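Local structure of agmatine N-acetyltransferase (Drosophila melanogaster, 7CIW) at residues C62-A65 with R70-A73; L186-H191 with I200-P205. The protein acetylates agmatine using acetyl-CoA, and probably also acylates arylalkylamines such as dopamine and serotonin. The protein carries 1 engineered substitution. All blocks are in the same frame, centred on the assembly; numbering follows the deposited sequence.

Interaction 1: C62-A65 with R70-A73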
loop_
_atom_site.group_PDB
_atom_site.type_symbol
_atom_site.label_atom_id
_atom_site.label_comp_id
_atom_site.label_asym_id
_atom_site.label_seq_id
_atom_site.Cartn_x
_atom_site.Cartn_y
_atom_site.Cartn_z
ATOM N N CYS A 62 -5.804 4.855 -8.399
ATOM C CA CYS A 62 -6.531 4.325 -7.257
ATOM C C CYS A 62 -7.824 3.708 -7.769
ATOM O O CYS A 62 -8.526 4.333 -8.572
ATOM C CB CYS A 62 -6.827 5.437 -6.260
ATOM S SG CYS A 62 -5.340 6.085 -5.490
ATOM N N PHE A 63 -8.117 2.472 -7.349
ATOM C CA PHE A 63 -9.254 1.732 -7.882
ATOM C C PHE A 63 -10.055 1.093 -6.759
ATOM O O PHE A 63 -9.514 0.747 -5.710
ATOM C CB PHE A 63 -8.799 0.650 -8.878
ATOM C CG PHE A 63 -8.036 1.204 -10.042
ATOM C CD1 PHE A 63 -8.695 1.606 -11.187
ATOM C CD2 PHE A 63 -6.663 1.338 -9.978
ATOM C CE1 PHE A 63 -7.990 2.131 -12.264
ATOM C CE2 PHE A 63 -5.953 1.856 -11.046
ATOM C CZ PHE A 63 -6.622 2.261 -12.186
ATOM N N VAL A 64 -11.362 0.943 -6.993
ATOM C CA VAL A 64 -12.239 0.263 -6.050
ATOM C C VAL A 64 -13.053 -0.800 -6.766
ATOM O O VAL A 64 -13.353 -0.692 -7.958
ATOM C CB VAL A 64 -13.176 1.247 -5.319
ATOM C CG1 VAL A 64 -12.371 2.140 -4.383
ATOM C CG2 VAL A 64 -13.991 2.080 -6.311
ATOM N N ALA A 65 -13.424 -1.832 -6.017
ATOM C CA ALA A 65 -14.424 -2.798 -6.452
ATOM C C ALA A 65 -15.758 -2.445 -5.806
ATOM O O ALA A 65 -15.825 -2.223 -4.591
ATOM C CB ALA A 65 -14.008 -4.223 -6.078
ATOM N N ARG A 70 -21.583 -0.087 -3.210
ATOM C CA ARG A 70 -20.772 -0.128 -2.000
ATOM C C ARG A 70 -19.363 -0.591 -2.352
ATOM O O ARG A 70 -19.191 -1.565 -3.095
ATOM C CB ARG A 70 -21.407 -1.069 -0.974
ATOM C CG ARG A 70 -20.584 -1.351 0.260
ATOM C CD ARG A 70 -21.432 -2.055 1.322
ATOM N NE ARG A 70 -20.797 -3.266 1.844
ATOM C CZ ARG A 70 -20.855 -3.650 3.118
ATOM N NH1 ARG A 70 -21.518 -2.917 4.003
ATOM N NH2 ARG A 70 -20.248 -4.765 3.510
ATOM N N ILE A 71 -18.362 0.101 -1.821
ATOM C CA ILE A 71 -16.979 -0.324 -2.027
ATOM C C ILE A 71 -16.704 -1.548 -1.165
ATOM O O ILE A 71 -16.936 -1.532 0.049
ATOM C CB ILE A 71 -15.999 0.815 -1.703
ATOM C CG1 ILE A 71 -16.210 1.983 -2.664
ATOM C CG2 ILE A 71 -14.550 0.302 -1.750
ATOM C CD1 ILE A 71 -15.537 3.272 -2.207
ATOM N N VAL A 72 -16.218 -2.616 -1.797
ATOM C CA VAL A 72 -15.871 -3.845 -1.095
ATOM C C VAL A 72 -14.385 -4.160 -1.177
ATOM O O VAL A 72 -13.928 -5.107 -0.519
ATOM C CB VAL A 72 -16.707 -5.043 -1.608
ATOM C CG1 VAL A 72 -18.169 -4.838 -1.238
ATOM C CG2 VAL A 72 -16.572 -5.207 -3.117
ATOM N N ALA A 73 -13.616 -3.394 -1.944
ATOM C CA ALA A 73 -12.173 -3.570 -2.006
ATOM C C ALA A 73 -11.579 -2.302 -2.605
ATOM O O ALA A 73 -12.251 -1.580 -3.342
ATOM C CB ALA A 73 -11.785 -4.803 -2.833
#
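Val-64 overlaps Ile-71, its CG1 methyl lying 3.9 Å from Ile-71 CG2 as the two branched side chains pass each other at a slant. The two segments flank the turn of a beta hairpin, strands 62-67 and 70-80, in the central sheet of the GNAT fold, and they illustrate how a strand pair can be sharply skewed without losing its bonds: the two short segments run at 105° to each other. A bulge probably contributes to this skew. Ala-65 faces two residues, Val-72 and Ala-73, in the pattern of a beta bulge, and the backbone of Val-72 leaves the extended conformation (psi -6°). Val-72 N gives its hydrogen to Ala-65 O over 2.8 Å, nearly straight at 172°. Ala-65 N in turn bonds to Ala-73 O at 2.9 Å, the donor standing well above the carbonyl plane.

The bulge also gathers side chains around the CB of Ala-65, which lies 4.0 Å from Ala-73 CB and equally close to Val-72 CG2. The Val-64 and Ile-71 pair is covered by helix 19-30 through Leu-22 and Phe-25, whereas Ala-73 rests on Leu-146 of helix 142-156, close to the coenzyme A-binding Val-133. The guanidinium of Arg-70 forms a salt bridge with Asp-134, outside the two segments. In Val-72, CG2 sits between the backbone N and the carbonyl carbon, a rotation that sets this methyl 3.4 Å from Ala-65 O, the same oxygen that accepts the Val-72 N-H.

Interaction 2: L186-H191 with I200-P205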
loop_
_atom_site.group_PDB
_atom_site.type_symbol
_atom_site.label_atom_id
_atom_site.label_comp_id
_atom_site.label_asym_id
_atom_site.label_seq_id
_atom_site.Cartn_x
_atom_site.Cartn_y
_atom_site.Cartn_z
ATOM N N LEU A 186 12.260 -6.977 6.178
ATOM C CA LEU A 186 12.630 -6.302 7.417
ATOM C C LEU A 186 11.722 -6.823 8.516
ATOM O O LEU A 186 10.508 -6.611 8.466
ATOM C CB LEU A 186 12.509 -4.785 7.277
ATOM C CG LEU A 186 12.715 -3.931 8.529
ATOM C CD1 LEU A 186 14.033 -4.277 9.200
ATOM C CD2 LEU A 186 12.654 -2.451 8.134
ATOM N N ARG A 187 12.304 -7.498 9.510
ATOM C CA ARG A 187 11.525 -8.024 10.620
ATOM C C ARG A 187 11.161 -6.918 11.595
ATOM O O ARG A 187 11.990 -6.066 11.924
ATOM C CB ARG A 187 12.298 -9.110 11.363
ATOM C CG ARG A 187 12.660 -10.298 10.501
ATOM C CD ARG A 187 13.189 -11.434 11.373
ATOM N NE ARG A 187 12.218 -12.523 11.458
ATOM C CZ ARG A 187 11.421 -12.745 12.500
ATOM N NH1 ARG A 187 11.473 -11.956 13.566
ATOM N NH2 ARG A 187 10.564 -13.757 12.478
ATOM N N TYR A 188 9.919 -6.952 12.079
ATOM C CA TYR A 188 9.449 -5.863 12.930
ATOM C C TYR A 188 10.225 -5.792 14.234
ATOM O O TYR A 188 10.454 -4.693 14.750
ATOM C CB TYR A 188 7.955 -6.008 13.219
ATOM C CG TYR A 188 7.116 -5.895 11.967
ATOM C CD1 TYR A 188 7.163 -4.755 11.186
ATOM C CD2 TYR A 188 6.302 -6.935 11.563
ATOM C CE1 TYR A 188 6.408 -4.647 10.043
ATOM C CE2 TYR A 188 5.535 -6.834 10.414
ATOM C CZ TYR A 188 5.603 -5.686 9.660
ATOM O OH TYR A 188 4.846 -5.568 8.515
ATOM N N VAL A 189 10.644 -6.940 14.776
ATOM C CA VAL A 189 11.407 -6.905 16.027
ATOM C C VAL A 189 12.771 -6.247 15.853
ATOM O O VAL A 189 13.387 -5.839 16.849
ATOM C CB VAL A 189 11.608 -8.314 16.611
ATOM C CG1 VAL A 189 10.282 -8.923 17.013
ATOM C CG2 VAL A 189 12.344 -9.209 15.630
ATOM N N ASP A 190 13.274 -6.161 14.625
ATOM C CA ASP A 190 14.583 -5.586 14.341
ATOM C C ASP A 190 14.537 -4.079 14.133
ATOM O O ASP A 190 15.599 -3.466 13.985
ATOM C CB ASP A 190 15.195 -6.226 13.083
ATOM C CG ASP A 190 15.525 -7.704 13.264
ATOM O OD1 ASP A 190 15.698 -8.151 14.423
ATOM O OD2 ASP A 190 15.639 -8.410 12.234
ATOM N N HIS A 191 13.350 -3.463 14.094
ATOM C CA HIS A 191 13.228 -2.044 13.761
ATOM C C HIS A 191 12.892 -1.237 15.013
ATOM O O HIS A 191 11.769 -1.302 15.519
ATOM C CB HIS A 191 12.186 -1.803 12.666
ATOM C CG HIS A 191 12.150 -0.382 12.201
ATOM N ND1 HIS A 191 13.116 0.149 11.377
ATOM C CD2 HIS A 191 11.300 0.631 12.490
ATOM C CE1 HIS A 191 12.851 1.425 11.157
ATOM N NE2 HIS A 191 11.757 1.744 11.827
ATOM N N ILE A 200 7.019 -0.903 15.530
ATOM C CA ILE A 200 5.777 -1.551 15.127
ATOM C C ILE A 200 5.675 -2.875 15.861
ATOM O O ILE A 200 6.615 -3.677 15.823
ATOM C CB ILE A 200 5.730 -1.777 13.608
ATOM C CG1 ILE A 200 6.320 -0.581 12.861
ATOM C CG2 ILE A 200 4.309 -2.051 13.170
ATOM C CD1 ILE A 200 5.367 0.569 12.723
ATOM N N ARG A 201 4.527 -3.122 16.506
ATOM C CA ARG A 201 4.236 -4.414 17.127
ATOM C C ARG A 201 2.926 -4.962 16.573
ATOM O O ARG A 201 1.865 -4.812 17.195
ATOM C CB ARG A 201 4.169 -4.316 18.649
ATOM C CG ARG A 201 4.361 -5.678 19.321
ATOM C CD ARG A 201 3.610 -5.781 20.642
ATOM N NE ARG A 201 4.434 -5.345 21.762
ATOM C CZ ARG A 201 3.941 -4.925 22.923
ATOM N NH1 ARG A 201 2.627 -4.881 23.106
ATOM N NH2 ARG A 201 4.763 -4.543 23.896
ATOM N N PRO A 202 2.959 -5.597 15.407
ATOM C CA PRO A 202 1.720 -6.046 14.771
ATOM C C PRO A 202 1.331 -7.434 15.240
ATOM O O PRO A 202 2.170 -8.184 15.758
ATOM C CB PRO A 202 2.077 -6.048 13.277
ATOM C CG PRO A 202 3.524 -6.293 13.253
ATOM C CD PRO A 202 4.125 -5.757 14.524
ATOM N N PRO A 203 0.068 -7.813 15.062
ATOM C CA PRO A 203 -0.363 -9.171 15.416
ATOM C C PRO A 203 0.332 -10.211 14.557
ATOM O O PRO A 203 0.463 -10.030 13.339
ATOM C CB PRO A 203 -1.872 -9.151 15.131
ATOM C CG PRO A 203 -2.252 -7.715 15.059
ATOM C CD PRO A 203 -1.040 -6.976 14.578
ATOM N N PRO A 204 0.796 -11.315 15.140
ATOM C CA PRO A 204 1.137 -12.471 14.320
ATOM C C PRO A 204 -0.047 -12.868 13.463
ATOM O O PRO A 204 -1.211 -12.623 13.830
ATOM C CB PRO A 204 1.481 -13.550 15.357
ATOM C CG PRO A 204 2.039 -12.766 16.510
ATOM C CD PRO A 204 1.201 -11.497 16.548
ATOM N N PRO A 205 0.197 -13.491 12.299
ATOM C CA PRO A 205 1.457 -14.044 11.791
ATOM C C PRO A 205 2.376 -13.044 11.078
ATOM O O PRO A 205 3.343 -13.463 10.445
ATOM C CB PRO A 205 0.973 -15.105 10.806
ATOM C CG PRO A 205 -0.300 -14.505 10.240
ATOM C CD PRO A 205 -0.912 -13.673 11.341
HETATM O O HOH W 1 9.239 -2.096 14.550
#
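Tyr-188 and Pro-202 make the tight part of this contact: the CG methylene of the proline lies over one face of the phenol ring, displaced toward one side of it, 3.3 Å from Tyr-188 CD2 and 3.5 Å from Tyr-188 CE2, in a packing of the CH-pi kind. Ile-200 comes at the ring obliquely, its CB 4.1 Å from Tyr-188 CD1. The tyrosine's CG stands anti to its own carbonyl carbon (chi1 -64°), which turns the ring toward Pro-202 and Ile-200; Leu-106 of helix 99-114 also touches it. The hydroxyl is hydrogen-bonded to the backbone O of Thr-167, a coenzyme A-binding residue.

Structurally, a 3-10 turn at 188-190 ends strand 181-187, and the returning chain passes beside it before strand 208-215 completes the antiparallel pair at this end of the GNAT sheet. With an alanine at Tyr-188, Pro-202 CG would probably be left without the ring it covers, and Thr-167 O without its hydroxyl mate.

The backbone side is looser and relies on solvent. No direct hydrogen bond joins the two segments; one water links the backbones instead, accepting from Ile-200 N at 2.7 Å and lying 2.9 Å from Tyr-188 O and 2.8 Å from His-191 O.

How the interactions relate
Interactions 1 and 2 both reach the same sheet, yet they approach the ligands from distant places. They follow one another along the chain and lie on opposite sides of its centre, their centres 28 Å apart and their nearest atoms about 20 Å apart, without touching. Each nevertheless brings one side chain to about 7 Å from the bound coenzyme A: Ala-73 in the hairpin of interaction 1 and Tyr-188 in interaction 2. They differ toward the product, N-acetylagmatine, which is about 12 Å from the side chain of Ala-73 but about 7 Å from that of Tyr-188. Tyr-188 is thus about equally near both ligands, in a second shell at best, whereas Ala-73 is nearer the cofactor than the product.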